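Local coordinates for mannose recognizing lectin (Marasmius oreades, PDB 4TKC), which binds mannose through pockets of a bulb-type (beta-prism II) lectin fold, at residues N100-V103 against K109-W112; G67-Y72 against Y91-Q96; G38-F43 against A78-A83; G20-S25 against R29-V34. All blocks are in the same frame, centred on the assembly; numbering follows the deposited sequence.

Contact 1: N100-V103 against K109-W112. With MAN (alpha-D-mannopyranose), chain D.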
loop_
_atom_site.group_PDB
_atom_site.type_symbol
_atom_site.label_atom_id
_atom_site.label_comp_id
_atom_site.label_asym_id
_atom_site.label_seq_id
_atom_site.Cartn_x
_atom_site.Cartn_y
_atom_site.Cartn_z
ATOM N N ASN A 100 -17.590 0.183 12.531
ATOM C CA ASN A 100 -17.429 -1.151 11.997
ATOM C C ASN A 100 -16.343 -1.137 10.907
ATOM O O ASN A 100 -16.286 -0.186 10.110
ATOM C CB ASN A 100 -18.734 -1.660 11.387
ATOM C CG ASN A 100 -19.002 -3.117 11.691
ATOM O OD1 ASN A 100 -18.189 -3.805 12.316
ATOM N ND2 ASN A 100 -20.169 -3.598 11.250
ATOM N N LEU A 101 -15.562 -2.210 10.884
ATOM C CA LEU A 101 -14.530 -2.400 9.814
ATOM C C LEU A 101 -15.066 -3.627 9.070
ATOM O O LEU A 101 -15.257 -4.710 9.659
ATOM C CB LEU A 101 -13.196 -2.659 10.460
ATOM C CG LEU A 101 -12.052 -2.880 9.434
ATOM C CD1 LEU A 101 -11.637 -1.580 8.768
ATOM C CD2 LEU A 101 -10.882 -3.547 10.140
ATOM N N VAL A 102 -15.266 -3.468 7.759
ATOM C CA VAL A 102 -16.013 -4.397 6.967
ATOM C C VAL A 102 -15.266 -4.781 5.670
ATOM O O VAL A 102 -14.809 -3.893 4.940
ATOM C CB VAL A 102 -17.418 -3.828 6.594
ATOM C CG1 VAL A 102 -18.285 -4.900 5.954
ATOM C CG2 VAL A 102 -18.149 -3.239 7.803
ATOM N N VAL A 103 -15.217 -6.091 5.385
ATOM C CA VAL A 103 -14.823 -6.580 4.032
ATOM C C VAL A 103 -16.105 -6.753 3.237
ATOM O O VAL A 103 -16.986 -7.559 3.616
ATOM C CB VAL A 103 -14.066 -7.914 4.046
ATOM C CG1 VAL A 103 -13.777 -8.339 2.611
ATOM C CG2 VAL A 103 -12.762 -7.809 4.847
ATOM N N LYS A 109 -21.963 -6.379 -0.413
ATOM C CA LYS A 109 -22.224 -7.559 0.410
ATOM C C LYS A 109 -21.151 -7.716 1.489
ATOM O O LYS A 109 -19.987 -7.951 1.143
ATOM C CB LYS A 109 -22.297 -8.821 -0.456
ATOM C CG LYS A 109 -22.489 -10.147 0.275
ATOM C CD LYS A 109 -23.683 -10.170 1.207
ATOM C CE LYS A 109 -23.630 -11.439 2.057
ATOM N NZ LYS A 109 -24.749 -11.501 3.024
ATOM N N ALA A 110 -21.528 -7.526 2.768
ATOM C CA ALA A 110 -20.585 -7.662 3.855
ATOM C C ALA A 110 -20.307 -9.141 4.003
ATOM O O ALA A 110 -21.255 -9.925 4.211
ATOM C CB ALA A 110 -21.136 -7.054 5.163
ATOM N N VAL A 111 -19.033 -9.539 3.884
ATOM C CA VAL A 111 -18.636 -10.934 4.094
ATOM C C VAL A 111 -17.740 -11.170 5.327
ATOM O O VAL A 111 -17.422 -12.306 5.681
ATOM C CB VAL A 111 -17.943 -11.519 2.837
ATOM C CG1 VAL A 111 -18.928 -11.590 1.696
ATOM C CG2 VAL A 111 -16.710 -10.714 2.356
ATOM N N TRP A 112 -17.369 -10.083 5.981
ATOM C CA TRP A 112 -16.629 -10.126 7.228
ATOM C C TRP A 112 -16.718 -8.741 7.880
ATOM O O TRP A 112 -16.807 -7.700 7.211
ATOM C CB TRP A 112 -15.162 -10.515 7.005
ATOM C CG TRP A 112 -14.336 -10.609 8.253
ATOM C CD1 TRP A 112 -14.047 -11.738 8.948
ATOM C CD2 TRP A 112 -13.644 -9.538 8.930
ATOM N NE1 TRP A 112 -13.275 -11.441 10.037
ATOM C CE2 TRP A 112 -12.994 -10.102 10.038
ATOM C CE3 TRP A 112 -13.570 -8.155 8.745
ATOM C CZ2 TRP A 112 -12.238 -9.335 10.930
ATOM C CZ3 TRP A 112 -12.841 -7.411 9.618
ATOM C CH2 TRP A 112 -12.154 -8.002 10.686
HETATM C C1 MAN D . -23.749 -2.983 10.287
HETATM C C2 MAN D . -23.186 -1.769 9.559
HETATM C C3 MAN D . -23.146 -2.074 8.064
HETATM C C4 MAN D . -22.336 -3.355 7.806
HETATM C C5 MAN D . -22.934 -4.513 8.612
HETATM C C6 MAN D . -22.073 -5.748 8.515
HETATM O O1 MAN D . -25.110 -3.168 9.954
HETATM O O2 MAN D . -21.920 -1.497 10.091
HETATM O O3 MAN D . -22.537 -0.984 7.410
HETATM O O4 MAN D . -22.348 -3.646 6.418
HETATM O O5 MAN D . -23.055 -4.165 9.992
HETATM O O6 MAN D . -22.736 -6.844 9.109
#
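Val103 and Trp112 form an antiparallel hydrogen-bonded pair in which Val103 N donates to Trp112 O at 2.9 Å. In return Val103 O takes Val111 N at 2.9 Å, almost head-on to the carbonyl (C=O...N angle 168°), and a weak, longer bond from Trp112 N. Two successive residues thus face Val103, which makes this a classic beta bulge in the hairpin of strands 101-105 and 109-113 of a bulb-type lectin sheet. Just before strand 101-105, in a mannose pocket, Asn100 ND2 donates to O2 of the alpha-D-mannopyranose at 3.0 Å, while its OD1 is bonded to Thr114 and Thr116, which fixes how the amide is turned. Asp98 and Tyr104 also bond the sugar, and Gln96 lines the pocket. Ala110 CB sits between protein and ligand, 3.7 Å from Val102 CG1 and equally far from C6 of the mannose. On the other face of the sheet the indole of Trp112, its CG anti to the backbone N (chi1 -179°), reaches back along strand 101-105. Its six-membered ring meets Val103 CG2 obliquely through CE3, and beyond that CZ3 lies 3.6 Å from Leu101 O.

Contact 2: G67-Y72 against Y91-Q96. With BMA (beta-D-mannopyranose), chain B; MAN (alpha-D-mannopyranose), chain D.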
loop_
_atom_site.group_PDB
_atom_site.type_symbol
_atom_site.label_atom_id
_atom_site.label_comp_id
_atom_site.label_asym_id
_atom_site.label_seq_id
_atom_site.Cartn_x
_atom_site.Cartn_y
_atom_site.Cartn_z
ATOM N N GLY A 67 -9.525 -11.926 -2.599
ATOM C CA GLY A 67 -10.654 -11.630 -1.694
ATOM C C GLY A 67 -10.258 -11.694 -0.245
ATOM O O GLY A 67 -11.083 -11.389 0.618
ATOM N N ASN A 68 -9.134 -12.308 0.067
ATOM C CA ASN A 68 -8.665 -12.424 1.446
ATOM C C ASN A 68 -8.012 -11.136 1.896
ATOM O O ASN A 68 -7.231 -10.571 1.138
ATOM C CB ASN A 68 -7.721 -13.622 1.652
ATOM C CG ASN A 68 -7.768 -14.216 3.062
ATOM O OD1 ASN A 68 -8.562 -13.815 3.936
ATOM N ND2 ASN A 68 -6.890 -15.211 3.287
ATOM N N CYS A 69 -8.324 -10.674 3.107
ATOM C CA CYS A 69 -7.651 -9.550 3.731
ATOM C C CYS A 69 -6.700 -10.049 4.808
ATOM O O CYS A 69 -7.123 -10.742 5.729
ATOM C CB CYS A 69 -8.649 -8.542 4.318
ATOM S SG CYS A 69 -7.846 -7.061 4.953
ATOM N N VAL A 70 -5.395 -9.773 4.633
ATOM C CA VAL A 70 -4.369 -10.519 5.337
ATOM C C VAL A 70 -3.394 -9.562 5.968
ATOM O O VAL A 70 -2.852 -8.694 5.284
ATOM C CB VAL A 70 -3.654 -11.546 4.435
ATOM C CG1 VAL A 70 -2.816 -12.486 5.273
ATOM C CG2 VAL A 70 -4.658 -12.343 3.609
ATOM N N GLY A 71 -3.044 -9.824 7.225
ATOM C CA GLY A 71 -1.933 -9.150 7.889
ATOM C C GLY A 71 -0.714 -10.072 7.860
ATOM O O GLY A 71 -0.838 -11.300 7.976
ATOM N N TYR A 72 0.445 -9.484 7.492
ATOM C CA TYR A 72 1.711 -10.229 7.345
ATOM C C TYR A 72 2.788 -9.676 8.252
ATOM O O TYR A 72 2.868 -8.468 8.455
ATOM C CB TYR A 72 2.206 -10.204 5.889
ATOM C CG TYR A 72 1.381 -10.981 4.897
ATOM C CD1 TYR A 72 1.567 -12.335 4.729
ATOM C CD2 TYR A 72 0.417 -10.355 4.092
ATOM C CE1 TYR A 72 0.802 -13.066 3.840
ATOM C CE2 TYR A 72 -0.341 -11.076 3.188
ATOM C CZ TYR A 72 -0.135 -12.427 3.036
ATOM O OH TYR A 72 -0.910 -13.165 2.203
ATOM N N TYR A 91 -13.393 -6.638 -4.117
ATOM C CA TYR A 91 -13.420 -6.670 -2.636
ATOM C C TYR A 91 -12.815 -5.388 -2.097
ATOM O O TYR A 91 -11.856 -4.834 -2.710
ATOM C CB TYR A 91 -12.603 -7.875 -2.162
ATOM C CG TYR A 91 -13.257 -9.212 -2.403
ATOM C CD1 TYR A 91 -13.074 -9.901 -3.583
ATOM C CD2 TYR A 91 -14.118 -9.754 -1.424
ATOM C CE1 TYR A 91 -13.707 -11.093 -3.844
ATOM C CE2 TYR A 91 -14.770 -10.940 -1.667
ATOM C CZ TYR A 91 -14.579 -11.606 -2.855
ATOM O OH TYR A 91 -15.243 -12.781 -3.050
ATOM N N ASN A 92 -13.317 -4.904 -0.964
ATOM C CA ASN A 92 -12.810 -3.698 -0.360
ATOM C C ASN A 92 -12.869 -3.842 1.122
ATOM O O ASN A 92 -13.892 -4.399 1.631
ATOM C CB ASN A 92 -13.647 -2.509 -0.792
ATOM C CG ASN A 92 -13.342 -2.077 -2.205
ATOM O OD1 ASN A 92 -12.381 -1.346 -2.444
ATOM N ND2 ASN A 92 -14.182 -2.495 -3.134
ATOM N N LEU A 93 -11.932 -3.270 1.858
ATOM C CA LEU A 93 -12.024 -3.223 3.324
ATOM C C LEU A 93 -12.343 -1.781 3.670
ATOM O O LEU A 93 -11.570 -0.873 3.324
ATOM C CB LEU A 93 -10.694 -3.663 3.987
ATOM C CG LEU A 93 -10.537 -3.510 5.497
ATOM C CD1 LEU A 93 -11.270 -4.674 6.128
ATOM C CD2 LEU A 93 -9.084 -3.467 5.977
ATOM N N VAL A 94 -13.478 -1.574 4.389
ATOM C CA VAL A 94 -13.928 -0.228 4.648
ATOM C C VAL A 94 -13.969 0.075 6.155
ATOM O O VAL A 94 -14.597 -0.672 6.963
ATOM C CB VAL A 94 -15.338 0.051 4.054
ATOM C CG1 VAL A 94 -15.729 1.497 4.259
ATOM C CG2 VAL A 94 -15.359 -0.260 2.566
ATOM N N CYS A 95 -13.387 1.211 6.525
ATOM C CA CYS A 95 -13.348 1.708 7.911
ATOM C C CYS A 95 -14.478 2.736 8.002
ATOM O O CYS A 95 -14.336 3.864 7.478
ATOM C CB CYS A 95 -11.977 2.359 8.200
ATOM S SG CYS A 95 -11.744 2.941 9.897
ATOM N N GLN A 96 -15.585 2.342 8.658
ATOM C CA GLN A 96 -16.825 3.143 8.573
ATOM C C GLN A 96 -16.993 4.102 9.766
ATOM O O GLN A 96 -16.437 3.860 10.860
ATOM C CB GLN A 96 -18.044 2.211 8.502
ATOM C CG GLN A 96 -18.072 1.355 7.254
ATOM C CD GLN A 96 -19.250 0.414 7.112
ATOM O OE1 GLN A 96 -20.015 0.179 8.096
ATOM N NE2 GLN A 96 -19.579 0.067 5.906
HETATM C C1 BMA B . -4.502 -17.914 1.602
HETATM C C2 BMA B . -4.176 -16.741 0.683
HETATM C C3 BMA B . -2.772 -16.280 1.036
HETATM C C4 BMA B . -2.649 -15.970 2.537
HETATM C C5 BMA B . -3.116 -17.147 3.399
HETATM C C6 BMA B . -2.999 -16.806 4.885
HETATM O O1 BMA B . -5.811 -18.347 1.220
HETATM O O2 BMA B . -5.156 -15.703 0.812
HETATM O O3 BMA B . -2.465 -15.147 0.219
HETATM O O4 BMA B . -1.295 -15.666 2.879
HETATM O O5 BMA B . -4.445 -17.478 2.975
HETATM O O6 BMA B . -4.136 -17.212 5.667
HETATM C C1 MAN D . -23.749 -2.983 10.287
HETATM C C2 MAN D . -23.186 -1.769 9.559
HETATM C C3 MAN D . -23.146 -2.074 8.064
HETATM C C4 MAN D . -22.336 -3.355 7.806
HETATM C C5 MAN D . -22.934 -4.513 8.612
HETATM C C6 MAN D . -22.073 -5.748 8.515
HETATM O O1 MAN D . -25.110 -3.168 9.954
HETATM O O2 MAN D . -21.920 -1.497 10.091
HETATM O O3 MAN D . -22.537 -0.984 7.410
HETATM O O4 MAN D . -22.348 -3.646 6.418
HETATM O O5 MAN D . -23.055 -4.165 9.992
HETATM O O6 MAN D . -22.736 -6.844 9.109
#
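With CG turned anti to the carbonyl carbon (chi1 -72°), Tyr91 lays its ring against Gly67, while Cys69 SG and Leu93 CG, both anti to their backbone N, extend from their strands to meet. Gly67 CA stands over the Tyr91 ring in a CH-pi contact, 3.6 Å from the ring centroid and 15° off its normal. Here the glycine backbone itself forms the packing surface. Tyr91 OH is held by Asp88 N. Deeper in, Cys69 SG touches Leu93 CD2 at 3.9 Å. These buried contacts join two different sheets of the bulb-type lectin fold, whose outward sides carry sugar. Asn68 ND2 donates to O2 of beta-D-mannopyranose at 3.1 Å, and Tyr72 OH shares a 2.6 Å hydrogen bond with its O4. No hydrogen bond crosses between 67-72 and 91-96, so their cohesion comes from apolar and CH-pi contact, while the polar ends of Asn68 and Tyr72, on the sugar side, bond the ligand as well as protein atoms such as Gln64 NE2, the partner of Tyr72 OH.

Contact 3: G38-F43 against A78-A83. With BMA (beta-D-mannopyranose), chain B.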
loop_
_atom_site.group_PDB
_atom_site.type_symbol
_atom_site.label_atom_id
_atom_site.label_comp_id
_atom_site.label_asym_id
_atom_site.label_seq_id
_atom_site.Cartn_x
_atom_site.Cartn_y
_atom_site.Cartn_z
ATOM N N GLY A 38 3.987 -3.091 15.636
ATOM C CA GLY A 38 3.514 -4.285 14.928
ATOM C C GLY A 38 2.139 -4.771 15.356
ATOM O O GLY A 38 1.784 -5.939 15.167
ATOM N N ASN A 39 1.319 -3.838 15.823
ATOM C CA ASN A 39 -0.054 -4.198 16.094
ATOM C C ASN A 39 -1.039 -3.687 15.054
ATOM O O ASN A 39 -0.793 -2.677 14.397
ATOM C CB ASN A 39 -0.487 -3.726 17.490
ATOM C CG ASN A 39 0.418 -4.272 18.572
ATOM O OD1 ASN A 39 0.826 -5.425 18.507
ATOM N ND2 ASN A 39 0.837 -3.424 19.492
ATOM N N ILE A 40 -2.126 -4.433 14.878
ATOM C CA ILE A 40 -3.200 -4.079 13.965
ATOM C C ILE A 40 -4.424 -3.684 14.818
ATOM O O ILE A 40 -4.947 -4.493 15.604
ATOM C CB ILE A 40 -3.586 -5.246 13.046
ATOM C CG1 ILE A 40 -2.353 -5.751 12.276
ATOM C CG2 ILE A 40 -4.658 -4.821 12.066
ATOM C CD1 ILE A 40 -2.603 -7.044 11.543
ATOM N N GLN A 41 -4.784 -2.404 14.744
ATOM C CA GLN A 41 -5.714 -1.857 15.771
ATOM C C GLN A 41 -6.730 -0.916 15.159
ATOM O O GLN A 41 -6.406 -0.025 14.375
ATOM C CB GLN A 41 -4.904 -1.118 16.836
ATOM C CG GLN A 41 -3.869 -1.989 17.509
ATOM C CD GLN A 41 -3.139 -1.283 18.621
ATOM O OE1 GLN A 41 -2.846 -0.100 18.533
ATOM N NE2 GLN A 41 -2.869 -2.015 19.711
ATOM N N LEU A 42 -7.966 -1.073 15.640
ATOM C CA LEU A 42 -9.080 -0.240 15.238
ATOM C C LEU A 42 -9.418 0.598 16.468
ATOM O O LEU A 42 -9.859 0.061 17.509
ATOM C CB LEU A 42 -10.302 -1.096 14.862
ATOM C CG LEU A 42 -11.508 -0.358 14.278
ATOM C CD1 LEU A 42 -11.162 0.236 12.916
ATOM C CD2 LEU A 42 -12.720 -1.283 14.205
ATOM N N PHE A 43 -9.326 1.918 16.333
ATOM C CA PHE A 43 -9.519 2.852 17.449
ATOM C C PHE A 43 -10.639 3.837 17.152
ATOM O O PHE A 43 -10.869 4.274 16.028
ATOM C CB PHE A 43 -8.197 3.627 17.693
ATOM C CG PHE A 43 -7.338 3.042 18.779
ATOM C CD1 PHE A 43 -6.426 2.027 18.512
ATOM C CD2 PHE A 43 -7.488 3.459 20.083
ATOM C CE1 PHE A 43 -5.678 1.455 19.530
ATOM C CE2 PHE A 43 -6.749 2.897 21.106
ATOM C CZ PHE A 43 -5.845 1.894 20.834
ATOM N N ALA A 78 1.645 -14.952 7.392
ATOM C CA ALA A 78 0.320 -14.412 7.760
ATOM C C ALA A 78 0.083 -14.413 9.275
ATOM O O ALA A 78 0.378 -15.405 9.922
ATOM C CB ALA A 78 -0.776 -15.167 7.029
ATOM N N VAL A 79 -0.226 -13.240 9.818
ATOM C CA VAL A 79 -0.544 -13.143 11.241
ATOM C C VAL A 79 -2.022 -12.864 11.512
ATOM O O VAL A 79 -2.460 -12.883 12.663
ATOM C CB VAL A 79 0.305 -12.085 11.984
ATOM C CG1 VAL A 79 1.801 -12.389 11.844
ATOM C CG2 VAL A 79 -0.015 -10.680 11.478
ATOM N N TRP A 80 -2.797 -12.612 10.466
ATOM C CA TRP A 80 -4.260 -12.333 10.602
ATOM C C TRP A 80 -4.895 -12.513 9.238
ATOM O O TRP A 80 -4.265 -12.180 8.227
ATOM C CB TRP A 80 -4.494 -10.889 11.013
ATOM C CG TRP A 80 -5.959 -10.464 10.906
ATOM C CD1 TRP A 80 -7.042 -11.008 11.560
ATOM C CD2 TRP A 80 -6.454 -9.368 10.134
ATOM N NE1 TRP A 80 -8.191 -10.346 11.170
ATOM C CE2 TRP A 80 -7.857 -9.309 10.336
ATOM C CE3 TRP A 80 -5.825 -8.399 9.301
ATOM C CZ2 TRP A 80 -8.657 -8.357 9.727
ATOM C CZ3 TRP A 80 -6.615 -7.415 8.735
ATOM C CH2 TRP A 80 -8.038 -7.398 8.969
ATOM N N HIS A 81 -6.063 -13.113 9.125
ATOM C CA HIS A 81 -6.769 -13.100 7.865
ATOM C C HIS A 81 -8.266 -13.199 8.084
ATOM O O HIS A 81 -8.735 -13.776 9.066
ATOM C CB HIS A 81 -6.231 -14.177 6.908
ATOM C CG HIS A 81 -6.327 -15.559 7.444
ATOM N ND1 HIS A 81 -7.285 -16.458 7.014
ATOM C CD2 HIS A 81 -5.594 -16.204 8.378
ATOM C CE1 HIS A 81 -7.133 -17.601 7.661
ATOM N NE2 HIS A 81 -6.139 -17.460 8.523
ATOM N N THR A 82 -9.000 -12.497 7.238
ATOM C CA THR A 82 -10.469 -12.495 7.250
ATOM C C THR A 82 -11.094 -13.750 6.633
ATOM O O THR A 82 -12.275 -14.039 6.878
ATOM C CB THR A 82 -11.020 -11.259 6.544
ATOM O OG1 THR A 82 -10.502 -11.250 5.191
ATOM C CG2 THR A 82 -10.516 -9.993 7.242
ATOM N N ALA A 83 -10.305 -14.564 5.945
ATOM C CA ALA A 83 -10.802 -15.799 5.323
ATOM C C ALA A 83 -12.027 -15.569 4.435
ATOM O O ALA A 83 -12.960 -16.362 4.396
ATOM C CB ALA A 83 -11.031 -16.901 6.353
HETATM C C1 BMA B . -4.502 -17.914 1.602
HETATM C C2 BMA B . -4.176 -16.741 0.683
HETATM C C3 BMA B . -2.772 -16.280 1.036
HETATM C C4 BMA B . -2.649 -15.970 2.537
HETATM C C5 BMA B . -3.116 -17.147 3.399
HETATM C C6 BMA B . -2.999 -16.806 4.885
HETATM O O1 BMA B . -5.811 -18.347 1.220
HETATM O O2 BMA B . -5.156 -15.703 0.812
HETATM O O3 BMA B . -2.465 -15.147 0.219
HETATM O O4 BMA B . -1.295 -15.666 2.879
HETATM O O5 BMA B . -4.445 -17.478 2.975
HETATM O O6 BMA B . -4.136 -17.212 5.667
#
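Ile40 meets Val79 and Trp80 in a sparse, apolar contact between two sheets of the lectin, reaching from strand 40-44 to strand 78-81, an edge strand of its own sheet. The backbones stay well apart, with Ile40 CA and Trp80 CA 9.0 Å from each other, and one methyl group does the bridging. Ile40 CG1 is anti to the carbonyl carbon and the chain runs on extended (chi2 170°), which carries CD1 over to the other sheet. There CD1 comes to 4.2 Å from Trp80 CE3, at an oblique angle to the indole, and to 4.5 Å from Val79 CG2. Trp80 is packed further by Trp51 and Val53 of strand 48-53 and by Cys69 of strand 69-72, while Ile40 also rests on Phe32 and Ala58. Two consecutive side chains can both face Ile40 because Val79 and Trp80 lie together opposite Gly71 in a classic beta bulge. The next residue, His81, is directed to the other side of the strand, where O6 of beta-D-mannopyranose lies above the centre of its imidazole ring. Ala78 CB adds an apolar touch, 3.5 Å from C6 of the same sugar. Strand 78-81 therefore offers one side to the protein interior and the other to a ligand, in keeping with the beta-prism II fold of bulb-type lectins, where sheets enclose a hydrophobic centre and bind mannose on their outer surface.

Contact 4: G20-S25 against R29-V34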
loop_
_atom_site.group_PDB
_atom_site.type_symbol
_atom_site.label_atom_id
_atom_site.label_comp_id
_atom_site.label_asym_id
_atom_site.label_seq_id
_atom_site.Cartn_x
_atom_site.Cartn_y
_atom_site.Cartn_z
ATOM N N GLY A 20 2.744 2.736 10.589
ATOM C CA GLY A 20 2.623 4.182 10.546
ATOM C C GLY A 20 1.531 4.716 9.609
ATOM O O GLY A 20 1.429 5.930 9.421
ATOM N N TYR A 21 0.812 3.802 8.947
ATOM C CA TYR A 21 -0.258 4.158 8.036
ATOM C C TYR A 21 -1.574 3.604 8.599
ATOM O O TYR A 21 -1.555 2.649 9.379
ATOM C CB TYR A 21 0.051 3.685 6.580
ATOM C CG TYR A 21 1.352 4.264 6.041
ATOM C CD1 TYR A 21 2.543 3.759 6.518
ATOM C CD2 TYR A 21 1.374 5.482 5.383
ATOM C CE1 TYR A 21 3.752 4.310 6.112
ATOM C CE2 TYR A 21 2.592 6.019 4.945
ATOM C CZ TYR A 21 3.753 5.472 5.410
ATOM O OH TYR A 21 4.984 6.006 5.043
ATOM N N ALA A 22 -2.666 4.107 8.046
ATOM C CA ALA A 22 -4.013 3.755 8.581
ATOM C C ALA A 22 -5.098 4.071 7.578
ATOM O O ALA A 22 -4.930 4.991 6.751
ATOM C CB ALA A 22 -4.278 4.475 9.896
ATOM N N LEU A 23 -6.246 3.381 7.698
ATOM C CA LEU A 23 -7.490 3.872 7.113
ATOM C C LEU A 23 -8.108 4.824 8.151
ATOM O O LEU A 23 -7.924 4.620 9.348
ATOM C CB LEU A 23 -8.519 2.747 6.871
ATOM C CG LEU A 23 -7.992 1.578 6.036
ATOM C CD1 LEU A 23 -9.004 0.466 5.814
ATOM C CD2 LEU A 23 -7.512 2.129 4.704
ATOM N N ILE A 24 -8.847 5.807 7.651
ATOM C CA ILE A 24 -9.560 6.765 8.504
ATOM C C ILE A 24 -10.983 6.934 7.986
ATOM O O ILE A 24 -11.244 6.982 6.803
ATOM C CB ILE A 24 -8.799 8.134 8.542
ATOM C CG1 ILE A 24 -9.372 9.115 9.573
ATOM C CG2 ILE A 24 -8.714 8.761 7.152
ATOM C CD1 ILE A 24 -9.149 8.675 10.997
ATOM N N SER A 25 -11.939 6.875 8.917
ATOM C CA SER A 25 -13.345 7.157 8.580
ATOM C C SER A 25 -13.496 8.595 8.086
ATOM O O SER A 25 -12.716 9.492 8.470
ATOM C CB SER A 25 -14.304 6.896 9.760
ATOM O OG SER A 25 -14.035 7.776 10.837
ATOM N N ARG A 29 -13.189 9.894 13.222
ATOM C CA ARG A 29 -13.261 9.288 14.573
ATOM C C ARG A 29 -12.760 7.857 14.623
ATOM O O ARG A 29 -12.307 7.411 15.670
ATOM C CB ARG A 29 -14.683 9.334 15.148
ATOM C CG ARG A 29 -15.303 10.731 15.223
ATOM C CD ARG A 29 -16.661 10.737 15.909
ATOM N NE ARG A 29 -16.581 10.140 17.248
ATOM C CZ ARG A 29 -17.595 9.592 17.909
ATOM N NH1 ARG A 29 -18.828 9.589 17.398
ATOM N NH2 ARG A 29 -17.295 8.892 18.991
ATOM N N VAL A 30 -12.764 7.161 13.487
ATOM C CA VAL A 30 -12.494 5.732 13.504
ATOM C C VAL A 30 -11.259 5.493 12.619
ATOM O O VAL A 30 -11.245 5.952 11.486
ATOM C CB VAL A 30 -13.694 4.920 12.967
ATOM C CG1 VAL A 30 -13.455 3.421 13.169
ATOM C CG2 VAL A 30 -15.010 5.336 13.664
ATOM N N GLU A 31 -10.252 4.832 13.186
ATOM C CA GLU A 31 -8.958 4.674 12.514
ATOM C C GLU A 31 -8.519 3.231 12.662
ATOM O O GLU A 31 -8.398 2.686 13.770
ATOM C CB GLU A 31 -7.948 5.640 13.133
ATOM C CG GLU A 31 -6.675 5.794 12.297
ATOM C CD GLU A 31 -5.761 6.859 12.851
ATOM O OE1 GLU A 31 -5.496 6.832 14.066
ATOM O OE2 GLU A 31 -5.194 7.630 12.052
ATOM N N PHE A 32 -8.099 2.659 11.526
ATOM C CA PHE A 32 -7.622 1.293 11.441
ATOM C C PHE A 32 -6.126 1.376 11.118
ATOM O O PHE A 32 -5.704 1.699 9.990
ATOM C CB PHE A 32 -8.347 0.537 10.350
ATOM C CG PHE A 32 -7.921 -0.899 10.212
ATOM C CD1 PHE A 32 -7.949 -1.774 11.289
ATOM C CD2 PHE A 32 -7.374 -1.354 9.026
ATOM C CE1 PHE A 32 -7.592 -3.098 11.152
ATOM C CE2 PHE A 32 -7.000 -2.676 8.891
ATOM C CZ PHE A 32 -7.117 -3.545 9.951
ATOM N N ARG A 33 -5.322 1.072 12.129
ATOM C CA ARG A 33 -3.886 1.359 12.123
ATOM C C ARG A 33 -3.056 0.104 12.061
ATOM O O ARG A 33 -3.358 -0.896 12.721
ATOM C CB ARG A 33 -3.530 1.983 13.488
ATOM C CG ARG A 33 -4.298 3.200 13.901
ATOM C CD ARG A 33 -4.027 3.542 15.362
ATOM N NE ARG A 33 -4.778 4.742 15.709
ATOM C CZ ARG A 33 -4.827 5.307 16.906
ATOM N NH1 ARG A 33 -4.229 4.726 17.956
ATOM N NH2 ARG A 33 -5.525 6.442 17.048
ATOM N N VAL A 34 -1.895 0.207 11.393
ATOM C CA VAL A 34 -0.819 -0.747 11.622
ATOM C C VAL A 34 0.312 0.026 12.323
ATOM O O VAL A 34 0.743 1.088 11.836
ATOM C CB VAL A 34 -0.324 -1.375 10.304
ATOM C CG1 VAL A 34 0.858 -2.321 10.541
ATOM C CG2 VAL A 34 -1.450 -2.130 9.615
#
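The Phe32 ring is met obliquely by Leu23, whose CD1 lies 4.0 Å from Phe32 CD2; the two side chains run side by side from a hydrogen-bonded pair of the antiparallel hairpin formed by strands 21-24 and 30-34. Ile17 and Leu93 touch both residues, so this side of the hairpin faces the interior of the beta-prism. The pair is joined by Leu23 N to Phe32 O and by Phe32 N to Leu23 O, each 2.9 Å. On the opposite face the carboxylate of Glu31 is approached from above its plane by Arg33, whose NE forms a salt bridge with Glu31 OE1 at 2.8 Å; Arg33 NH2 has a further partner in Asp46, and Glu31 OE2 bonds His5. Ala22 CB packs beside this charged pair, 3.6 Å from Glu31 CG. Next to Ala22, Tyr21 directs its ring away from the hairpin, and its OH bonds Ser59 O and Arg19 N of the second subunit. The turn is closed at Ser25, where N donates to Val30 O at 2.8 Å. Ser25 OG also bonds Ser27, and its chi1 of 64° sets the oxygen to accept Val30 N at 3.0 Å.

How the contacts relate
Along the chain contact 4 closes before the others open, contacts 3 and 2 interleave, and contact 1 comes last. Contacts 1 and 4 are hairpins within single sheets, whereas contacts 2 and 3 connect different sheets; together they involve all three four-stranded sheets. Strands 92-95 and 101-105 are neighbours, linking contacts 2 and 1 with centres 8 Å apart; 69-72 and 78-81 link contacts 2 and 3, and 30-34 and 40-44 link contacts 3 and 4. In the interior Phe32 reaches Leu101, Leu93 and Ile40, and Trp80 packs on Trp112. One common core thus backs two separate mannose pockets, one shared by contacts 1 and 2, the other by contacts 2 and 3.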